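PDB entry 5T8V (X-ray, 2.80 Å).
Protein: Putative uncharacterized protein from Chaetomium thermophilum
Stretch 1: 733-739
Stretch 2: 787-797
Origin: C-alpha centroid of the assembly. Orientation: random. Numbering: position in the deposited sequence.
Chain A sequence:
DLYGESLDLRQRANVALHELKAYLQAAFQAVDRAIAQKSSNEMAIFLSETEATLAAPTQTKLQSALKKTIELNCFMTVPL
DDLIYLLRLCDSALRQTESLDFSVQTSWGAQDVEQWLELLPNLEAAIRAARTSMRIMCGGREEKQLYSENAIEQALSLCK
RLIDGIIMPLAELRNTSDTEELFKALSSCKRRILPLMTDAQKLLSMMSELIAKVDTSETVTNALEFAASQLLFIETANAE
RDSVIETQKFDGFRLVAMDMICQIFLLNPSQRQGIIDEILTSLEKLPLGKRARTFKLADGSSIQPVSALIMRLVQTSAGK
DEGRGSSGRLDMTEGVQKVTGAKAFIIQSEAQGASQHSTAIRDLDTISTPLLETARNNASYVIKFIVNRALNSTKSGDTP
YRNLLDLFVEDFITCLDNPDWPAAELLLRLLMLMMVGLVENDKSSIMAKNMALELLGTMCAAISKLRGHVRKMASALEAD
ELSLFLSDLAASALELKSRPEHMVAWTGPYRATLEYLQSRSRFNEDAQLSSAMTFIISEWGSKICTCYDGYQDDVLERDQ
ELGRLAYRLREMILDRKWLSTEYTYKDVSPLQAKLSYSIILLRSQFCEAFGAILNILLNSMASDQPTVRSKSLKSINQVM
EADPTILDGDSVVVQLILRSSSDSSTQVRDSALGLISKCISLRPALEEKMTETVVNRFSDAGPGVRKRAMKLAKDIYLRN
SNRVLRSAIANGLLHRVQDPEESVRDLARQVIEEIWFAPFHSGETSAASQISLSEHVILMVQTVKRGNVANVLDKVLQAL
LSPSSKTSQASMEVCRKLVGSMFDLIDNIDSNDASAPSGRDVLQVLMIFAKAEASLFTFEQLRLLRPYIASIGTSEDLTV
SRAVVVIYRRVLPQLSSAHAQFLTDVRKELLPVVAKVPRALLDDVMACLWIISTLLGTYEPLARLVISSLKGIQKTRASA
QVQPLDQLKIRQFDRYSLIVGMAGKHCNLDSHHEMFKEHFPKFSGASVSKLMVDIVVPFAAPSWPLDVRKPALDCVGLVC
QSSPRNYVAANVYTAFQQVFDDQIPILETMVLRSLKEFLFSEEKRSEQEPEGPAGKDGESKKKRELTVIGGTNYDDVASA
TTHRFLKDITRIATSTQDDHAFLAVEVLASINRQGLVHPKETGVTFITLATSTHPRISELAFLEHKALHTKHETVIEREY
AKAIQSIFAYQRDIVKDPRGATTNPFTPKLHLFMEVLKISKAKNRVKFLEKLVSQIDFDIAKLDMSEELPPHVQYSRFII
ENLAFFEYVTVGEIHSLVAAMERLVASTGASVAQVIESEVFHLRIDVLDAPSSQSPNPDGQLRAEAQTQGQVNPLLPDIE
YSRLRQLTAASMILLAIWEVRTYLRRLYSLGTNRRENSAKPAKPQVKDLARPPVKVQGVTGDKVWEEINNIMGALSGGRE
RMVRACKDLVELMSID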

# COMPACT_ATOMS: atom_id res chain seq x y z
N LEU A 733 -21.58 -7.54 5.92
CA LEU A 733 -21.18 -8.73 6.67
C LEU A 733 -22.17 -9.86 6.48
O LEU A 733 -21.79 -11.00 6.19
CB LEU A 733 -21.05 -8.38 8.16
CG LEU A 733 -19.81 -7.60 8.58
CD1 LEU A 733 -19.99 -7.03 9.98
CD2 LEU A 733 -18.58 -8.49 8.52
N LEU A 734 -23.46 -9.57 6.64
CA LEU A 734 -24.47 -10.60 6.46
C LEU A 734 -24.46 -11.14 5.03
O LEU A 734 -24.55 -12.35 4.82
CB LEU A 734 -25.85 -10.05 6.82
CG LEU A 734 -26.19 -10.05 8.32
CD1 LEU A 734 -27.35 -9.12 8.64
CD2 LEU A 734 -26.51 -11.46 8.79
N HIS A 735 -24.33 -10.25 4.04
CA HIS A 735 -24.23 -10.72 2.66
C HIS A 735 -23.06 -11.68 2.48
O HIS A 735 -23.09 -12.53 1.58
CB HIS A 735 -24.07 -9.53 1.71
CG HIS A 735 -25.34 -9.14 1.02
ND1 HIS A 735 -26.16 -8.13 1.49
CD2 HIS A 735 -25.94 -9.62 -0.10
CE1 HIS A 735 -27.21 -8.01 0.69
NE2 HIS A 735 -27.09 -8.90 -0.28
N ARG A 736 -22.03 -11.56 3.31
CA ARG A 736 -20.85 -12.41 3.19
C ARG A 736 -20.98 -13.73 3.93
O ARG A 736 -19.97 -14.42 4.13
CB ARG A 736 -19.61 -11.65 3.69
CG ARG A 736 -19.26 -10.43 2.85
CD ARG A 736 -18.32 -10.79 1.70
NE ARG A 736 -18.87 -11.80 0.80
CZ ARG A 736 -19.65 -11.54 -0.24
NH1 ARG A 736 -20.01 -10.29 -0.53
NH2 ARG A 736 -20.10 -12.53 -0.99
N VAL A 737 -22.19 -14.12 4.35
CA VAL A 737 -22.38 -15.44 4.94
C VAL A 737 -22.49 -16.50 3.86
O VAL A 737 -22.09 -17.65 4.07
CB VAL A 737 -23.61 -15.44 5.86
CG1 VAL A 737 -23.85 -16.84 6.44
CG2 VAL A 737 -23.44 -14.43 6.99
N GLN A 738 -23.03 -16.15 2.70
CA GLN A 738 -23.10 -17.06 1.56
C GLN A 738 -21.96 -16.77 0.58
O GLN A 738 -22.16 -16.48 -0.60
CB GLN A 738 -24.46 -16.95 0.87
CG GLN A 738 -25.61 -17.49 1.70
CD GLN A 738 -26.95 -17.34 1.00
OE1 GLN A 738 -27.10 -16.52 0.10
NE2 GLN A 738 -27.93 -18.14 1.42
N ASP A 739 -20.73 -16.85 1.11
CA ASP A 739 -19.53 -16.57 0.35
C ASP A 739 -18.90 -17.86 -0.15
O ASP A 739 -18.98 -18.89 0.51
CB ASP A 739 -18.51 -15.81 1.21
CG ASP A 739 -17.34 -15.28 0.40
OD1 ASP A 739 -16.47 -16.09 0.02
OD2 ASP A 739 -17.28 -14.06 0.15
N GLY A 787 -31.40 -3.89 2.71
CA GLY A 787 -31.19 -4.71 1.52
C GLY A 787 -31.70 -6.13 1.59
O GLY A 787 -32.56 -6.46 2.41
N ASN A 788 -31.16 -6.98 0.72
CA ASN A 788 -31.62 -8.36 0.56
C ASN A 788 -30.84 -9.25 1.54
O ASN A 788 -29.83 -9.86 1.20
CB ASN A 788 -31.44 -8.82 -0.88
CG ASN A 788 -31.79 -7.74 -1.88
OD1 ASN A 788 -32.77 -7.02 -1.71
ND2 ASN A 788 -30.98 -7.62 -2.93
N VAL A 789 -31.33 -9.30 2.77
CA VAL A 789 -30.64 -10.02 3.84
C VAL A 789 -31.67 -10.70 4.74
O VAL A 789 -31.59 -10.61 5.97
CB VAL A 789 -29.75 -9.06 4.65
CG1 VAL A 789 -28.84 -9.84 5.57
CG2 VAL A 789 -28.90 -8.19 3.73
N ALA A 790 -32.63 -11.39 4.14
CA ALA A 790 -33.66 -12.06 4.91
C ALA A 790 -33.29 -13.52 5.14
O ALA A 790 -33.05 -13.94 6.28
CB ALA A 790 -35.01 -11.96 4.20
N ASN A 791 -33.23 -14.30 4.06
CA ASN A 791 -32.85 -15.71 4.16
C ASN A 791 -31.51 -15.86 4.87
O ASN A 791 -31.32 -16.78 5.68
CB ASN A 791 -32.80 -16.33 2.77
CG ASN A 791 -32.29 -17.76 2.78
OD1 ASN A 791 -31.09 -18.00 2.67
ND2 ASN A 791 -33.21 -18.71 2.91
N VAL A 792 -30.58 -14.95 4.60
CA VAL A 792 -29.24 -15.07 5.15
C VAL A 792 -29.28 -14.95 6.67
O VAL A 792 -28.78 -15.82 7.39
CB VAL A 792 -28.29 -14.03 4.53
CG1 VAL A 792 -26.86 -14.36 4.87
CG2 VAL A 792 -28.47 -13.95 3.01
N LEU A 793 -29.87 -13.87 7.17
CA LEU A 793 -30.00 -13.70 8.62
C LEU A 793 -30.73 -14.88 9.24
O LEU A 793 -30.40 -15.32 10.35
CB LEU A 793 -30.72 -12.39 8.94
CG LEU A 793 -31.10 -12.16 10.40
CD1 LEU A 793 -29.91 -12.38 11.33
CD2 LEU A 793 -31.64 -10.75 10.59
N ASP A 794 -31.74 -15.42 8.55
CA ASP A 794 -32.41 -16.61 9.03
C ASP A 794 -31.41 -17.74 9.27
O ASP A 794 -31.38 -18.34 10.35
CB ASP A 794 -33.49 -17.05 8.04
CG ASP A 794 -34.12 -18.38 8.40
OD1 ASP A 794 -34.19 -18.69 9.61
OD2 ASP A 794 -34.55 -19.10 7.48
N LYS A 795 -30.57 -18.02 8.27
CA LYS A 795 -29.60 -19.10 8.43
C LYS A 795 -28.52 -18.76 9.45
O LYS A 795 -27.90 -19.68 10.00
CB LYS A 795 -28.97 -19.44 7.08
CG LYS A 795 -29.90 -20.24 6.17
CD LYS A 795 -30.08 -21.68 6.66
CE LYS A 795 -31.37 -22.30 6.14
NZ LYS A 795 -32.58 -21.74 6.82
N VAL A 796 -28.26 -17.48 9.71
CA VAL A 796 -27.36 -17.11 10.79
C VAL A 796 -27.98 -17.46 12.14
O VAL A 796 -27.33 -18.06 13.00
CB VAL A 796 -27.00 -15.61 10.72
CG1 VAL A 796 -26.10 -15.21 11.88
CG2 VAL A 796 -26.32 -15.29 9.40
N LEU A 797 -29.25 -17.10 12.33
CA LEU A 797 -29.93 -17.42 13.58
C LEU A 797 -30.04 -18.92 13.78
O LEU A 797 -29.93 -19.41 14.91
CB LEU A 797 -31.31 -16.77 13.61
CG LEU A 797 -31.36 -15.30 14.03
CD1 LEU A 797 -32.74 -14.71 13.74
CD2 LEU A 797 -31.03 -15.15 15.51

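Packing of apolar side chains holds stretch 1, which includes the last part of a helix, against stretch 2, a loop leading into another helix; no clear hydrogen bond crosses the contact, which buries 483 Å² in all. Leu734 covers the most surface. Its CA-to-CB bond points toward stretch 2, and the m,t rotamer spreads the side chain over three residues there: Leu734 CB lies 3.2 Å from Val789 CG1, while Leu734 CD2 reaches Val796 CG2 at 3.9 Å and Leu793 CB at 4.3 Å. A long, branched, uncharged side chain suits this buried position, because it can touch both the loop before the second helix and a later turn of that helix.

Val792 answers from stretch 2, Val792 CA lying 6.7 Å from Leu734 CA. Val792 CG1 packs 3.6 Å from Val737 CB and comes within 3.1 Å of Leu734 O, a tight contact with a carbonyl that already accepts a backbone hydrogen bond from Val737 N (3.0 Å). Val796, one turn further along, continues the apolar patch: Val796 CG2 lies 3.9 Å from Val737 CG2. The branched, apolar valines present methyl groups to the contact.

His735 covers the next largest area on stretch 1. Its CA-to-CB bond points sideways, but the ring swings nearer, with chi1 at -100°, between wells. His735 CE1 sits 3.5 Å from Val789 CG2 and 3.2 Å from Asn788 O. His735 NE2 is 3.3 Å from that same oxygen, Asn788 O, but the angle is too poor for a hydrogen bond; ND1 is bonded elsewhere in the structure.

At the exposed margin, the CA-to-CB bond of Gln738 points toward stretch 2, and Gln738 NE2 lies 3.4 Å from Asn791 OD1; polar amides suit a border open to solvent. The CA-to-CB bond of Arg736 points away, and Arg736 NE forms a salt bridge with Asp739 OD2 (2.8 Å) within stretch 1.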